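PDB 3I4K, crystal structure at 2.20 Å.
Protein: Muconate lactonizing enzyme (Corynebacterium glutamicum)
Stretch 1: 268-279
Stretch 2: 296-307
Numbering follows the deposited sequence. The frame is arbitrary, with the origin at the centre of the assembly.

Stretch 1 268-279: AADVIALKTTKH
Stretch 2 296-307: GLACHGATSLEG

Two parallel strands make the backbone pairing of this contact, running through Val 271 to Leu 274 and Ala 298 to Gly 301, with N-to-C directions 33° apart; 726 Å² is buried between the stretches. The register pairs Val 271 with Ala 298 (CA to CA 4.7 Å), Ile 272 with Cys 299 (4.9 Å), Ala 273 with His 300 (5.0 Å) and Leu 274 with Gly 301 (5.6 Å). Phi/psi is -133/149, -119/127, -80/98 and -90/122 from Val 271 to Leu 274, and -69/152, -116/136, -107/139 and -78/80 from Ala 298 to Gly 301.

Backbone hydrogen bonds alternate between the strands, as parallel pairing requires. Ala 298 N donates to Asp 270 O (3.1 Å), Ile 272 N to Ala 298 O (2.9 Å), His 300 N to Ile 272 O (3.0 Å, nearly straight at 171°) and Leu 274 N to His 300 O (3.0 Å). A weak bond runs from Ala 302 N to Leu 274 O (3.0 Å, 129°). Near the start of the pairing, a water donates to Asp 270 O (2.9 Å) and Gly 296 O (3.0 Å), tying the two backbones together.

Side chains pack on both sheet faces. Val 271 (t), Ala 273, Ala 298 and His 300 (t) share one; Val 271 CG1 lies 4.3 Å from Ala 298 CB and 4.0 Å from His 300 CB. Ala 302 also points toward stretch 1, and its CB meets Ala 273 CB at 3.6 Å, a close fit suited to two methyl groups. The other face carries Ile 272 (m, t), Leu 274 and Cys 299 (m), all buried, where apolar chains suit the lack of solvent. Leu 274, with chi1 158° and chi2 21°, brings CD2 to 4.0 Å from Cys 299 SG, while Ile 272 CD1 reaches 4.2 Å from CD1 of Leu 297 (m, t).

Polar groups add to the contact. Lys 275 (m, t, t, t) is buried and lays its aliphatic stem along stretch 2: CG is 3.4 Å from Ala 302 CB and CD 3.2 Å from Ser 304 OG. Its NZ donates to a water (2.6 Å) that also hydrogen-bonds Ser 304 OG (2.7 Å). Thr 277 (p) points toward stretch 2, where its OG1 donates to Glu 306 OE2 at 2.9 Å and lies 2.9 Å from OG of Ser 304 (m). Glu 306 (m, p, chi3 4°) also accepts from Ser 304 N through OE2 at 3.0 Å, so one carboxylate oxygen serves both stretches.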

# COMPACT_ATOMS: atom_id res chain seq x y z
N ALA A 268 0.07 0.26 -21.05
CA ALA A 268 0.74 -0.91 -21.62
C ALA A 268 0.16 -2.28 -21.31
O ALA A 268 0.55 -3.27 -21.96
CB ALA A 268 2.23 -0.86 -21.21
N ALA A 269 -0.75 -2.37 -20.34
CA ALA A 269 -1.31 -3.66 -19.97
C ALA A 269 -2.57 -3.61 -19.11
O ALA A 269 -2.68 -2.77 -18.21
CB ALA A 269 -0.26 -4.50 -19.26
N ASP A 270 -3.49 -4.53 -19.39
CA ASP A 270 -4.74 -4.64 -18.64
C ASP A 270 -4.47 -5.35 -17.32
O ASP A 270 -5.19 -5.14 -16.34
CB ASP A 270 -5.77 -5.46 -19.42
CG ASP A 270 -6.26 -4.75 -20.66
OD1 ASP A 270 -7.07 -5.34 -21.40
OD2 ASP A 270 -5.84 -3.61 -20.89
N VAL A 271 -3.44 -6.18 -17.30
CA VAL A 271 -3.15 -6.94 -16.09
C VAL A 271 -1.68 -6.91 -15.69
O VAL A 271 -0.80 -6.84 -16.54
CB VAL A 271 -3.58 -8.41 -16.27
CG1 VAL A 271 -3.59 -9.15 -14.92
CG2 VAL A 271 -4.94 -8.47 -16.95
N ILE A 272 -1.43 -6.97 -14.39
CA ILE A 272 -0.07 -6.99 -13.88
C ILE A 272 0.17 -8.29 -13.10
O ILE A 272 -0.60 -8.63 -12.21
CB ILE A 272 0.21 -5.81 -12.92
CG1 ILE A 272 0.28 -4.50 -13.73
CG2 ILE A 272 1.53 -6.04 -12.17
CD1 ILE A 272 0.65 -3.31 -12.89
N ALA A 273 1.24 -9.00 -13.46
CA ALA A 273 1.58 -10.25 -12.79
C ALA A 273 2.29 -9.88 -11.50
O ALA A 273 3.48 -9.58 -11.50
CB ALA A 273 2.50 -11.10 -13.68
N LEU A 274 1.55 -9.88 -10.40
CA LEU A 274 2.10 -9.52 -9.10
C LEU A 274 2.65 -10.74 -8.37
O LEU A 274 1.94 -11.71 -8.14
CB LEU A 274 1.01 -8.80 -8.29
CG LEU A 274 0.88 -8.62 -6.77
CD1 LEU A 274 2.20 -8.80 -6.03
CD2 LEU A 274 0.28 -7.24 -6.54
N LYS A 275 3.94 -10.68 -8.04
CA LYS A 275 4.62 -11.77 -7.35
C LYS A 275 5.36 -11.18 -6.16
O LYS A 275 6.19 -10.28 -6.32
CB LYS A 275 5.63 -12.43 -8.29
CG LYS A 275 5.09 -12.82 -9.65
CD LYS A 275 6.17 -13.47 -10.51
CE LYS A 275 5.64 -13.84 -11.89
NZ LYS A 275 6.70 -14.29 -12.82
N THR A 276 5.07 -11.69 -4.97
CA THR A 276 5.70 -11.20 -3.76
C THR A 276 7.22 -11.32 -3.81
O THR A 276 7.94 -10.53 -3.21
CB THR A 276 5.14 -11.93 -2.51
OG1 THR A 276 5.28 -13.35 -2.69
CG2 THR A 276 3.66 -11.59 -2.34
N THR A 277 7.70 -12.31 -4.55
CA THR A 277 9.14 -12.52 -4.67
C THR A 277 9.80 -11.48 -5.58
O THR A 277 10.78 -10.83 -5.18
CB THR A 277 9.45 -13.94 -5.20
OG1 THR A 277 8.59 -14.26 -6.30
CG2 THR A 277 9.25 -14.98 -4.09
N LYS A 278 9.25 -11.31 -6.77
CA LYS A 278 9.77 -10.36 -7.74
C LYS A 278 9.69 -8.90 -7.28
O LYS A 278 10.54 -8.09 -7.65
CB LYS A 278 9.03 -10.51 -9.07
CG LYS A 278 9.39 -9.46 -10.13
CD LYS A 278 8.49 -9.58 -11.38
CE LYS A 278 7.01 -9.47 -11.02
NZ LYS A 278 6.13 -9.42 -12.23
N HIS A 279 8.70 -8.57 -6.46
CA HIS A 279 8.54 -7.19 -6.01
C HIS A 279 9.41 -6.85 -4.82
O HIS A 279 9.47 -5.70 -4.39
CB HIS A 279 7.08 -6.89 -5.71
CG HIS A 279 6.18 -7.05 -6.90
ND1 HIS A 279 6.49 -6.52 -8.13
CD2 HIS A 279 4.99 -7.67 -7.04
CE1 HIS A 279 5.53 -6.81 -8.98
NE2 HIS A 279 4.60 -7.50 -8.35
N GLY A 296 -6.79 1.30 -12.55
CA GLY A 296 -7.76 0.37 -13.09
C GLY A 296 -7.14 -0.90 -13.67
O GLY A 296 -7.77 -1.61 -14.45
N LEU A 297 -5.90 -1.20 -13.29
CA LEU A 297 -5.25 -2.39 -13.82
C LEU A 297 -5.42 -3.58 -12.86
O LEU A 297 -5.11 -3.49 -11.68
CB LEU A 297 -3.76 -2.13 -14.07
CG LEU A 297 -3.39 -0.91 -14.93
CD1 LEU A 297 -1.91 -0.98 -15.26
CD2 LEU A 297 -4.21 -0.87 -16.21
N ALA A 298 -5.91 -4.69 -13.39
CA ALA A 298 -6.11 -5.88 -12.57
C ALA A 298 -4.77 -6.47 -12.16
O ALA A 298 -3.77 -6.30 -12.85
CB ALA A 298 -6.90 -6.92 -13.35
N CYS A 299 -4.75 -7.14 -11.01
CA CYS A 299 -3.54 -7.81 -10.54
C CYS A 299 -3.83 -9.32 -10.50
O CYS A 299 -4.91 -9.76 -10.09
CB CYS A 299 -3.14 -7.33 -9.14
SG CYS A 299 -2.37 -5.68 -9.08
N HIS A 300 -2.87 -10.10 -10.98
CA HIS A 300 -2.95 -11.55 -11.02
C HIS A 300 -2.01 -12.08 -9.93
O HIS A 300 -0.91 -11.55 -9.75
CB HIS A 300 -2.50 -12.05 -12.39
CG HIS A 300 -2.58 -13.54 -12.57
ND1 HIS A 300 -3.78 -14.21 -12.68
CD2 HIS A 300 -1.61 -14.47 -12.75
CE1 HIS A 300 -3.54 -15.49 -12.94
NE2 HIS A 300 -2.23 -15.67 -12.98
N GLY A 301 -2.43 -13.10 -9.20
CA GLY A 301 -1.57 -13.67 -8.18
C GLY A 301 -0.55 -14.55 -8.90
O GLY A 301 -0.70 -15.77 -8.93
N ALA A 302 0.48 -13.92 -9.47
CA ALA A 302 1.51 -14.62 -10.23
C ALA A 302 2.56 -15.34 -9.39
O ALA A 302 2.78 -15.03 -8.21
CB ALA A 302 2.19 -13.64 -11.21
N THR A 303 3.23 -16.30 -10.02
CA THR A 303 4.24 -17.10 -9.34
C THR A 303 5.59 -17.10 -10.05
O THR A 303 5.67 -17.00 -11.27
CB THR A 303 3.78 -18.57 -9.21
OG1 THR A 303 4.73 -19.29 -8.42
CG2 THR A 303 3.65 -19.22 -10.57
N SER A 304 6.64 -17.18 -9.24
CA SER A 304 8.00 -17.26 -9.74
C SER A 304 8.38 -18.72 -9.55
O SER A 304 9.56 -19.07 -9.47
CB SER A 304 8.92 -16.37 -8.91
OG SER A 304 8.66 -15.00 -9.15
N LEU A 305 7.35 -19.57 -9.48
CA LEU A 305 7.50 -21.00 -9.24
C LEU A 305 8.09 -21.19 -7.86
O LEU A 305 9.10 -21.88 -7.68
CB LEU A 305 8.39 -21.65 -10.30
CG LEU A 305 7.72 -22.26 -11.54
CD1 LEU A 305 6.23 -21.90 -11.63
CD2 LEU A 305 8.47 -21.79 -12.77
N GLU A 306 7.46 -20.55 -6.88
CA GLU A 306 7.90 -20.65 -5.49
C GLU A 306 7.63 -22.04 -4.95
O GLU A 306 6.75 -22.76 -5.44
CB GLU A 306 7.15 -19.66 -4.58
CG GLU A 306 7.38 -18.18 -4.87
CD GLU A 306 6.52 -17.65 -6.01
OE1 GLU A 306 5.69 -18.42 -6.54
OE2 GLU A 306 6.68 -16.47 -6.37
N GLY A 307 8.40 -22.41 -3.92
CA GLY A 307 8.18 -23.69 -3.28
C GLY A 307 7.00 -23.50 -2.35
O GLY A 307 6.27 -22.51 -2.48
O HOH W 1 -7.45 -3.42 -16.80
O HOH W 2 1.66 -13.50 -6.21
O HOH W 3 9.07 -14.57 -11.76